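Local coordinates for hypothetical protein STY4665 (Salmonella typhi, PDB 2IPQ), which is of unknown function but has a C-terminal domain, the part described here, of the TraI family and is probably related to conjugal-transfer nickase/helicases, at residues Lys81-Leu95 against Lys106-Ile118. Residues are numbered along the deposited sequence; the frame is centred on the assembly and turned at random.
Sequences KHRVSDSRRFWQCCL and KKLTGYLIKMSEI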
ATOM      1  N   LYS A  81      -3.914   8.671   7.040  1.00 46.55           N
ATOM      2  CA  LYS A  81      -4.567   8.414   5.752  1.00 45.79           C
ATOM      3  C   LYS A  81      -5.089   6.981   5.667  1.00 46.14           C
ATOM      4  O   LYS A  81      -5.997   6.677   4.866  1.00 48.28           O
ATOM      5  CB  LYS A  81      -3.599   8.677   4.589  1.00 45.49           C
ATOM      6  CG  LYS A  81      -2.814   9.975   4.681  1.00 39.40           C
ATOM      7  CD  LYS A  81      -3.737  11.167   4.524  1.00 44.48           C
ATOM      8  CE  LYS A  81      -3.107  12.210   3.667  1.00 42.69           C
ATOM      9  NZ  LYS A  81      -3.744  13.513   3.914  1.00 51.16           N
ATOM     10  N   HIS A  82      -4.511   6.101   6.481  1.00 44.60           N
ATOM     11  CA  HIS A  82      -4.824   4.678   6.413  1.00 42.63           C
ATOM     12  C   HIS A  82      -6.172   4.409   7.082  1.00 44.97           C
ATOM     13  O   HIS A  82      -6.621   5.151   7.975  1.00 38.67           O
ATOM     14  CB  HIS A  82      -3.704   3.820   7.020  1.00 42.84           C
ATOM     15  CG  HIS A  82      -3.377   4.143   8.449  1.00 42.20           C
ATOM     16  ND1 HIS A  82      -2.730   5.303   8.829  1.00 44.05           N
ATOM     17  CD2 HIS A  82      -3.598   3.448   9.592  1.00 42.69           C
ATOM     18  CE1 HIS A  82      -2.579   5.311  10.144  1.00 50.15           C
ATOM     19  NE2 HIS A  82      -3.101   4.198  10.630  1.00 47.73           N
ATOM     20  N   ARG A  83      -6.834   3.344   6.652  1.00 43.65           N
ATOM     21  CA  ARG A  83      -8.044   2.937   7.340  1.00 43.75           C
ATOM     22  C   ARG A  83      -7.734   2.369   8.745  1.00 43.49           C
ATOM     23  O   ARG A  83      -6.827   1.558   8.936  1.00 44.43           O
ATOM     24  CB  ARG A  83      -8.813   1.957   6.465  1.00 41.78           C
ATOM     25  CG  ARG A  83      -9.969   1.266   7.121  1.00 44.35           C
ATOM     26  CD  ARG A  83     -10.464   0.078   6.260  1.00 48.33           C
ATOM     27  NE  ARG A  83     -11.863  -0.249   6.571  1.00 49.95           N
ATOM     28  CZ  ARG A  83     -12.403  -1.461   6.437  1.00 50.26           C
ATOM     29  NH1 ARG A  83     -11.676  -2.472   6.004  1.00 50.38           N
ATOM     30  NH2 ARG A  83     -13.675  -1.667   6.749  1.00 55.40           N
ATOM     31  N   VAL A  84      -8.490   2.810   9.732  1.00 43.11           N
ATOM     32  CA  VAL A  84      -8.429   2.213  11.049  1.00 42.13           C
ATOM     33  C   VAL A  84      -9.850   1.842  11.393  1.00 43.21           C
ATOM     34  O   VAL A  84     -10.732   2.695  11.527  1.00 41.76           O
ATOM     35  CB  VAL A  84      -7.864   3.182  12.133  1.00 41.66           C
ATOM     36  CG1 VAL A  84      -7.954   2.536  13.527  1.00 40.76           C
ATOM     37  CG2 VAL A  84      -6.426   3.571  11.831  1.00 42.34           C
ATOM     38  N   SER A  85     -10.075   0.553  11.528  1.00 44.94           N
ATOM     39  CA  SER A  85     -11.420   0.070  11.703  1.00 49.29           C
ATOM     40  C   SER A  85     -11.587  -0.544  13.097  1.00 49.74           C
ATOM     41  O   SER A  85     -11.164  -1.668  13.353  1.00 50.57           O
ATOM     42  CB  SER A  85     -11.771  -0.910  10.585  1.00 46.11           C
ATOM     43  OG  SER A  85     -12.945  -1.613  10.901  1.00 52.96           O
ATOM     44  N   ASP A  86     -12.198   0.218  13.995  1.00 52.92           N
ATOM     45  CA  ASP A  86     -12.366  -0.213  15.390  1.00 55.13           C
ATOM     46  C   ASP A  86     -11.020  -0.685  15.988  1.00 55.40           C
ATOM     47  O   ASP A  86     -10.908  -1.811  16.514  1.00 55.73           O
ATOM     48  CB  ASP A  86     -13.399  -1.337  15.434  1.00 55.55           C
ATOM     49  CG  ASP A  86     -14.001  -1.528  16.794  1.00 59.97           C
ATOM     50  OD1 ASP A  86     -13.808  -0.647  17.698  1.00 61.32           O
ATOM     51  OD2 ASP A  86     -14.683  -2.589  16.951  1.00 66.66           O
ATOM     52  N   SER A  87     -10.012   0.189  15.882  1.00 55.04           N
ATOM     53  CA  SER A  87      -8.652  -0.030  16.402  1.00 55.89           C
ATOM     54  C   SER A  87      -7.692  -0.883  15.551  1.00 55.47           C
ATOM     55  O   SER A  87      -6.496  -0.944  15.818  1.00 56.92           O
ATOM     56  CB  SER A  87      -8.657  -0.430  17.887  1.00 57.01           C
ATOM     57  OG  SER A  87      -8.548  -1.828  18.043  1.00 61.31           O
ATOM     58  N   ARG A  88      -8.200  -1.530  14.517  1.00 53.70           N
ATOM     59  CA  ARG A  88      -7.332  -2.353  13.684  1.00 53.33           C
ATOM     60  C   ARG A  88      -6.744  -1.558  12.528  1.00 50.97           C
ATOM     61  O   ARG A  88      -7.487  -0.960  11.751  1.00 50.54           O
ATOM     62  CB  ARG A  88      -8.100  -3.565  13.163  1.00 53.81           C
ATOM     63  CG  ARG A  88      -7.623  -4.098  11.831  1.00 56.15           C
ATOM     64  CD  ARG A  88      -8.474  -5.283  11.449  1.00 61.71           C
ATOM     65  NE  ARG A  88      -7.620  -6.386  11.063  1.00 74.02           N
ATOM     66  CZ  ARG A  88      -7.914  -7.661  11.258  1.00 79.94           C
ATOM     67  NH1 ARG A  88      -9.059  -7.992  11.845  1.00 78.51           N
ATOM     68  NH2 ARG A  88      -7.059  -8.601  10.864  1.00 84.58           N
ATOM     69  N   ARG A  89      -5.416  -1.555  12.416  1.00 48.17           N
ATOM     70  CA  ARG A  89      -4.737  -0.744  11.388  1.00 48.97           C
ATOM     71  C   ARG A  89      -4.062  -1.593  10.345  1.00 44.45           C
ATOM     72  O   ARG A  89      -3.726  -1.095   9.269  1.00 44.49           O
ATOM     73  CB  ARG A  89      -3.732   0.244  12.008  1.00 48.58           C
ATOM     74  CG  ARG A  89      -2.666  -0.405  12.859  1.00 55.32           C
ATOM     75  CD  ARG A  89      -1.948   0.613  13.726  1.00 67.17           C
ATOM     76  NE  ARG A  89      -0.494   0.462  13.676  1.00 75.62           N
ATOM     77  CZ  ARG A  89       0.227  -0.117  14.633  1.00 80.93           C
ATOM     78  NH1 ARG A  89      -0.370  -0.606  15.716  1.00 78.77           N
ATOM     79  NH2 ARG A  89       1.545  -0.211  14.508  1.00 82.68           N
ATOM     80  N   PHE A  90      -3.882  -2.881  10.663  1.00 44.45           N
ATOM     81  CA  PHE A  90      -3.260  -3.855   9.753  1.00 45.68           C
ATOM     82  C   PHE A  90      -4.224  -4.941   9.306  1.00 45.81           C
ATOM     83  O   PHE A  90      -4.910  -5.534  10.123  1.00 47.65           O
ATOM     84  CB  PHE A  90      -2.024  -4.505  10.409  1.00 44.40           C
ATOM     85  CG  PHE A  90      -0.906  -3.548  10.660  1.00 46.69           C
ATOM     86  CD1 PHE A  90      -0.218  -2.987   9.605  1.00 47.59           C
ATOM     87  CD2 PHE A  90      -0.545  -3.187  11.962  1.00 48.97           C
ATOM     88  CE1 PHE A  90       0.819  -2.079   9.827  1.00 49.62           C
ATOM     89  CE2 PHE A  90       0.494  -2.279  12.191  1.00 49.57           C
ATOM     90  CZ  PHE A  90       1.179  -1.728  11.109  1.00 47.39           C
ATOM     91  N   TRP A  91      -4.259  -5.226   8.007  1.00 45.62           N
ATOM     92  CA  TRP A  91      -4.977  -6.385   7.507  1.00 45.58           C
ATOM     93  C   TRP A  91      -4.007  -7.435   6.936  1.00 49.35           C
ATOM     94  O   TRP A  91      -2.953  -7.101   6.347  1.00 48.01           O
ATOM     95  CB  TRP A  91      -5.979  -5.957   6.423  1.00 46.70           C
ATOM     96  CG  TRP A  91      -7.276  -5.404   6.955  1.00 40.28           C
ATOM     97  CD1 TRP A  91      -8.478  -6.060   7.036  1.00 40.40           C
ATOM     98  CD2 TRP A  91      -7.504  -4.079   7.475  1.00 44.56           C
ATOM     99  NE1 TRP A  91      -9.434  -5.231   7.587  1.00 46.32           N
ATOM    100  CE2 TRP A  91      -8.866  -4.011   7.864  1.00 45.34           C
ATOM    101  CE3 TRP A  91      -6.691  -2.951   7.657  1.00 42.97           C
ATOM    102  CZ2 TRP A  91      -9.433  -2.855   8.423  1.00 46.65           C
ATOM    103  CZ3 TRP A  91      -7.253  -1.809   8.218  1.00 46.20           C
ATOM    104  CH2 TRP A  91      -8.613  -1.768   8.587  1.00 44.24           C
ATOM    105  N   GLN A  92      -4.353  -8.708   7.109  0.70 48.51           N
ATOM    106  CA  GLN A  92      -3.648  -9.762   6.401  0.70 48.94           C
ATOM    107  C   GLN A  92      -4.262 -10.067   5.065  0.70 47.41           C
ATOM    108  O   GLN A  92      -5.479  -9.961   4.879  0.70 47.31           O
ATOM    109  CB  GLN A  92      -3.631 -11.040   7.213  0.70 49.74           C
ATOM    110  CG  GLN A  92      -2.695 -10.968   8.370  0.70 56.93           C
ATOM    111  CD  GLN A  92      -3.243 -11.716   9.536  0.70 61.22           C
ATOM    112  OE1 GLN A  92      -3.335 -12.951   9.504  0.70 60.56           O
ATOM    113  NE2 GLN A  92      -3.633 -10.978  10.581  0.70 56.15           N
ATOM    114  N   CYS A  93      -3.407 -10.465   4.137  1.00 46.48           N
ATOM    115  CA  CYS A  93      -3.840 -10.789   2.791  1.00 47.58           C
ATOM    116  C   CYS A  93      -3.038 -11.989   2.364  1.00 47.97           C
ATOM    117  O   CYS A  93      -1.928 -12.204   2.867  1.00 48.07           O
ATOM    118  CB  CYS A  93      -3.521  -9.633   1.851  1.00 48.67           C
ATOM    119  SG  CYS A  93      -4.433  -8.117   2.270  1.00 62.81           S
ATOM    120  N   CYS A  94      -3.605 -12.765   1.454  1.00 46.80           N
ATOM    121  CA  CYS A  94      -2.881 -13.809   0.775  1.00 48.84           C
ATOM    122  C   CYS A  94      -2.544 -13.269  -0.600  1.00 47.67           C
ATOM    123  O   CYS A  94      -3.432 -12.837  -1.333  1.00 45.02           O
ATOM    124  CB  CYS A  94      -3.766 -15.059   0.592  1.00 49.58           C
ATOM    125  SG  CYS A  94      -4.285 -15.797   2.133  1.00 54.15           S
ATOM    126  N   LEU A  95      -1.272 -13.300  -0.961  1.00 47.54           N
ATOM    127  CA  LEU A  95      -0.931 -12.975  -2.347  1.00 47.10           C
ATOM    128  C   LEU A  95      -0.649 -14.214  -3.148  1.00 44.87           C
ATOM    129  O   LEU A  95       0.334 -14.894  -2.881  1.00 46.40           O
ATOM    130  CB  LEU A  95       0.260 -12.019  -2.397  1.00 45.24           C
ATOM    131  CG  LEU A  95       0.816 -11.676  -3.777  1.00 49.49           C
ATOM    132  CD1 LEU A  95      -0.098 -10.675  -4.480  1.00 47.51           C
ATOM    133  CD2 LEU A  95       2.225 -11.133  -3.634  1.00 51.50           C
ATOM    134  N   LYS A 106       1.733 -16.093  -0.780  1.00 45.61           N
ATOM    135  CA  LYS A 106       2.516 -15.540   0.288  1.00 48.34           C
ATOM    136  C   LYS A 106       1.555 -14.719   1.129  1.00 45.64           C
ATOM    137  O   LYS A 106       0.658 -14.032   0.625  1.00 45.40           O
ATOM    138  CB  LYS A 106       3.681 -14.722  -0.267  1.00 49.68           C
ATOM    139  CG  LYS A 106       4.024 -13.504   0.510  1.00 54.83           C
ATOM    140  CD  LYS A 106       5.531 -13.193   0.467  1.00 65.04           C
ATOM    141  CE  LYS A 106       5.994 -12.733  -0.917  1.00 64.01           C
ATOM    142  NZ  LYS A 106       5.912 -13.864  -1.872  1.00 69.28           N
ATOM    143  N   LYS A 107       1.726 -14.842   2.427  1.00 43.32           N
ATOM    144  CA  LYS A 107       0.899 -14.119   3.356  1.00 45.00           C
ATOM    145  C   LYS A 107       1.550 -12.790   3.658  1.00 45.12           C
ATOM    146  O   LYS A 107       2.750 -12.733   3.931  1.00 46.68           O
ATOM    147  CB  LYS A 107       0.691 -14.938   4.619  1.00 44.66           C
ATOM    148  CG  LYS A 107      -0.763 -14.992   4.993  1.00 49.00           C
ATOM    149  CD  LYS A 107      -1.256 -16.368   4.955  1.00 41.17           C
ATOM    150  CE  LYS A 107      -2.711 -16.394   4.517  1.00 49.92           C
ATOM    151  NZ  LYS A 107      -2.955 -17.641   3.686  1.00 50.92           N
ATOM    152  N   LEU A 108       0.761 -11.719   3.581  1.00 43.90           N
ATOM    153  CA  LEU A 108       1.268 -10.375   3.726  1.00 43.83           C
ATOM    154  C   LEU A 108       0.391  -9.637   4.739  1.00 45.78           C
ATOM    155  O   LEU A 108      -0.751 -10.025   4.981  1.00 43.17           O
ATOM    156  CB  LEU A 108       1.139  -9.638   2.386  1.00 43.43           C
ATOM    157  CG  LEU A 108       1.855 -10.105   1.126  1.00 47.18           C
ATOM    158  CD1 LEU A 108       1.396  -9.189  -0.016  1.00 47.53           C
ATOM    159  CD2 LEU A 108       3.371 -10.049   1.343  1.00 49.32           C
ATOM    160  N   THR A 109       0.931  -8.567   5.310  1.00 45.25           N
ATOM    161  CA  THR A 109       0.140  -7.624   6.109  1.00 47.98           C
ATOM    162  C   THR A 109       0.462  -6.198   5.670  1.00 47.19           C
ATOM    163  O   THR A 109       1.519  -5.948   5.088  1.00 44.48           O
ATOM    164  CB  THR A 109       0.271  -7.834   7.671  1.00 47.67           C
ATOM    165  OG1 THR A 109       0.858  -6.709   8.296  1.00 58.29           O
ATOM    166  CG2 THR A 109       1.056  -9.062   8.022  1.00 46.37           C
ATOM    167  N   GLY A 110      -0.460  -5.275   5.924  1.00 47.69           N
ATOM    168  CA  GLY A 110      -0.230  -3.891   5.584  1.00 46.51           C
ATOM    169  C   GLY A 110      -1.481  -3.072   5.758  1.00 45.38           C
ATOM    170  O   GLY A 110      -2.428  -3.497   6.383  1.00 43.46           O
ATOM    171  N   TYR A 111      -1.468  -1.895   5.163  1.00 45.41           N
ATOM    172  CA  TYR A 111      -2.463  -0.876   5.409  1.00 45.78           C
ATOM    173  C   TYR A 111      -3.507  -0.961   4.330  1.00 44.73           C
ATOM    174  O   TYR A 111      -3.206  -1.354   3.208  1.00 45.56           O
ATOM    175  CB  TYR A 111      -1.782   0.490   5.336  1.00 46.12           C
ATOM    176  CG  TYR A 111      -0.820   0.762   6.474  1.00 47.66           C
ATOM    177  CD1 TYR A 111       0.576   0.741   6.272  1.00 50.56           C
ATOM    178  CD2 TYR A 111      -1.296   1.044   7.751  1.00 50.41           C
ATOM    179  CE1 TYR A 111       1.478   1.007   7.353  1.00 47.19           C
ATOM    180  CE2 TYR A 111      -0.421   1.309   8.822  1.00 49.47           C
ATOM    181  CZ  TYR A 111       0.958   1.287   8.617  1.00 53.01           C
ATOM    182  OH  TYR A 111       1.795   1.547   9.689  1.00 50.03           O
ATOM    183  N   LEU A 112      -4.728  -0.585   4.666  1.00 43.54           N
ATOM    184  CA  LEU A 112      -5.737  -0.241   3.670  1.00 45.06           C
ATOM    185  C   LEU A 112      -5.942   1.261   3.571  1.00 44.40           C
ATOM    186  O   LEU A 112      -6.100   1.938   4.577  1.00 46.99           O
ATOM    187  CB  LEU A 112      -7.074  -0.901   4.030  1.00 45.36           C
ATOM    188  CG  LEU A 112      -7.132  -2.431   3.868  1.00 45.59           C
ATOM    189  CD1 LEU A 112      -8.526  -2.845   4.184  1.00 44.15           C
ATOM    190  CD2 LEU A 112      -6.795  -2.809   2.478  1.00 41.18           C
ATOM    191  N   ILE A 113      -5.955   1.795   2.365  1.00 42.43           N
ATOM    192  CA  ILE A 113      -6.197   3.220   2.190  1.00 42.60           C
ATOM    193  C   ILE A 113      -7.345   3.419   1.213  1.00 43.19           C
ATOM    194  O   ILE A 113      -7.317   2.868   0.110  1.00 42.73           O
ATOM    195  CB  ILE A 113      -4.938   3.865   1.599  1.00 43.28           C
ATOM    196  CG1 ILE A 113      -3.776   3.712   2.585  1.00 42.80           C
ATOM    197  CG2 ILE A 113      -5.206   5.332   1.177  1.00 41.61           C
ATOM    198  CD1 ILE A 113      -2.430   3.746   1.915  1.00 51.30           C
ATOM    199  N   LYS A 114      -8.337   4.206   1.610  1.00 43.72           N
ATOM    200  CA  LYS A 114      -9.501   4.489   0.778  1.00 46.60           C
ATOM    201  C   LYS A 114      -9.047   4.962  -0.576  1.00 48.45           C
ATOM    202  O   LYS A 114      -8.186   5.843  -0.641  1.00 47.15           O
ATOM    203  CB  LYS A 114     -10.332   5.602   1.392  1.00 43.87           C
ATOM    204  CG  LYS A 114     -11.271   5.179   2.464  1.00 51.25           C
ATOM    205  CD  LYS A 114     -12.180   6.355   2.894  1.00 49.92           C
ATOM    206  CE  LYS A 114     -13.064   6.828   1.743  1.00 49.83           C
ATOM    207  NZ  LYS A 114     -14.202   7.687   2.185  1.00 63.42           N
HETATM  208  N   MSE A 115      -9.629   4.396  -1.637  1.00 49.84           N
HETATM  209  CA  MSE A 115      -9.251   4.713  -3.019  1.00 59.09           C
HETATM  210  C   MSE A 115      -9.186   6.206  -3.307  1.00 55.77           C
HETATM  211  O   MSE A 115      -8.286   6.667  -4.005  1.00 55.43           O
HETATM  212  CB  MSE A 115     -10.252   4.117  -4.012  1.00 59.56           C
HETATM  213  CG  MSE A 115     -10.497   2.652  -3.841  1.00 66.33           C
HETATM  214 SE   MSE A 115      -9.875   1.606  -5.338  1.00 82.95          SE
HETATM  215  CE  MSE A 115     -11.596   1.135  -6.139  1.00 69.99           C
ATOM    216  N   SER A 116     -10.155   6.952  -2.781  1.00 53.61           N
ATOM    217  CA  SER A 116     -10.291   8.356  -3.088  1.00 52.72           C
ATOM    218  C   SER A 116      -9.276   9.243  -2.353  1.00 53.43           C
ATOM    219  O   SER A 116      -9.229  10.447  -2.592  1.00 54.42           O
ATOM    220  CB  SER A 116     -11.707   8.810  -2.749  1.00 53.35           C
ATOM    221  OG  SER A 116     -11.939   8.671  -1.356  1.00 52.49           O
ATOM    222  N   GLU A 117      -8.469   8.676  -1.458  1.00 52.48           N
ATOM    223  CA  GLU A 117      -7.348   9.435  -0.909  1.00 52.97           C
ATOM    224  C   GLU A 117      -6.182   9.441  -1.916  1.00 51.90           C
ATOM    225  O   GLU A 117      -5.314  10.308  -1.859  1.00 51.47           O
ATOM    226  CB  GLU A 117      -6.897   8.894   0.462  1.00 52.55           C
ATOM    227  CG  GLU A 117      -7.984   8.861   1.569  1.00 59.69           C
ATOM    228  CD  GLU A 117      -7.965  10.061   2.546  1.00 70.10           C
ATOM    229  OE1 GLU A 117      -7.469  11.164   2.195  1.00 72.55           O
ATOM    230  OE2 GLU A 117      -8.465   9.897   3.684  1.00 71.84           O
ATOM    231  N   ILE A 118      -6.174   8.464  -2.827  1.00 49.67           N
ATOM    232  CA  ILE A 118      -5.145   8.360  -3.866  1.00 47.95           C
ATOM    233  C   ILE A 118      -5.691   8.798  -5.209  1.00 46.68           C
ATOM    234  O   ILE A 118      -5.181   9.730  -5.823  1.00 47.86           O
ATOM    235  CB  ILE A 118      -4.657   6.907  -4.096  1.00 47.66           C
ATOM    236  CG1 ILE A 118      -4.315   6.188  -2.781  1.00 49.14           C
ATOM    237  CG2 ILE A 118      -3.551   6.886  -5.166  1.00 41.46           C
ATOM    238  CD1 ILE A 118      -3.112   6.701  -2.077  1.00 52.71           C
TER
HETATM  239  O   HOH W   1      -4.884   0.518   7.434  1.00 26.98           O
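L112 shows how one aliphatic branch can serve both a strand and a loop: its CD1 sits over the centre of the indole of strand residue W91, in a CH-pi contact 3.8 Å from the centroid of the five-membered ring. The leucine meets the indole at about a right angle and lies alongside loop residue R83, with CD1 at the edge of the guanidinium, nearest NH1. On the other face of the indole rests R88 CD, near the rim. Y111 leaves the strand on the other side, but its ring comes back to meet H82 and F90. Its edge is turned to the face of H82, planes at 64°, while F90 CE1 lies obliquely over the Y111 face, toward the rim, 3.6 Å from Y111 CZ. With CG between backbone N and carbonyl carbon (chi1 57°), the imidazole offers this face to Y111. The Y111 hydroxyl is held by E77 and Q73. These residues gather at the end of hairpin 91-96/105-114 far from its connecting turn, within a five-stranded antiparallel sheet. Past W91 and G110 the strands pair directly; towards H82 they part, and a water accepts from L112 N at 3.0 Å and lies 2.7 Å from each of R83 O and R89 O, bridging loop and L112. Beyond it, R83 N reaches L112 O in a nearly straight bond (175°).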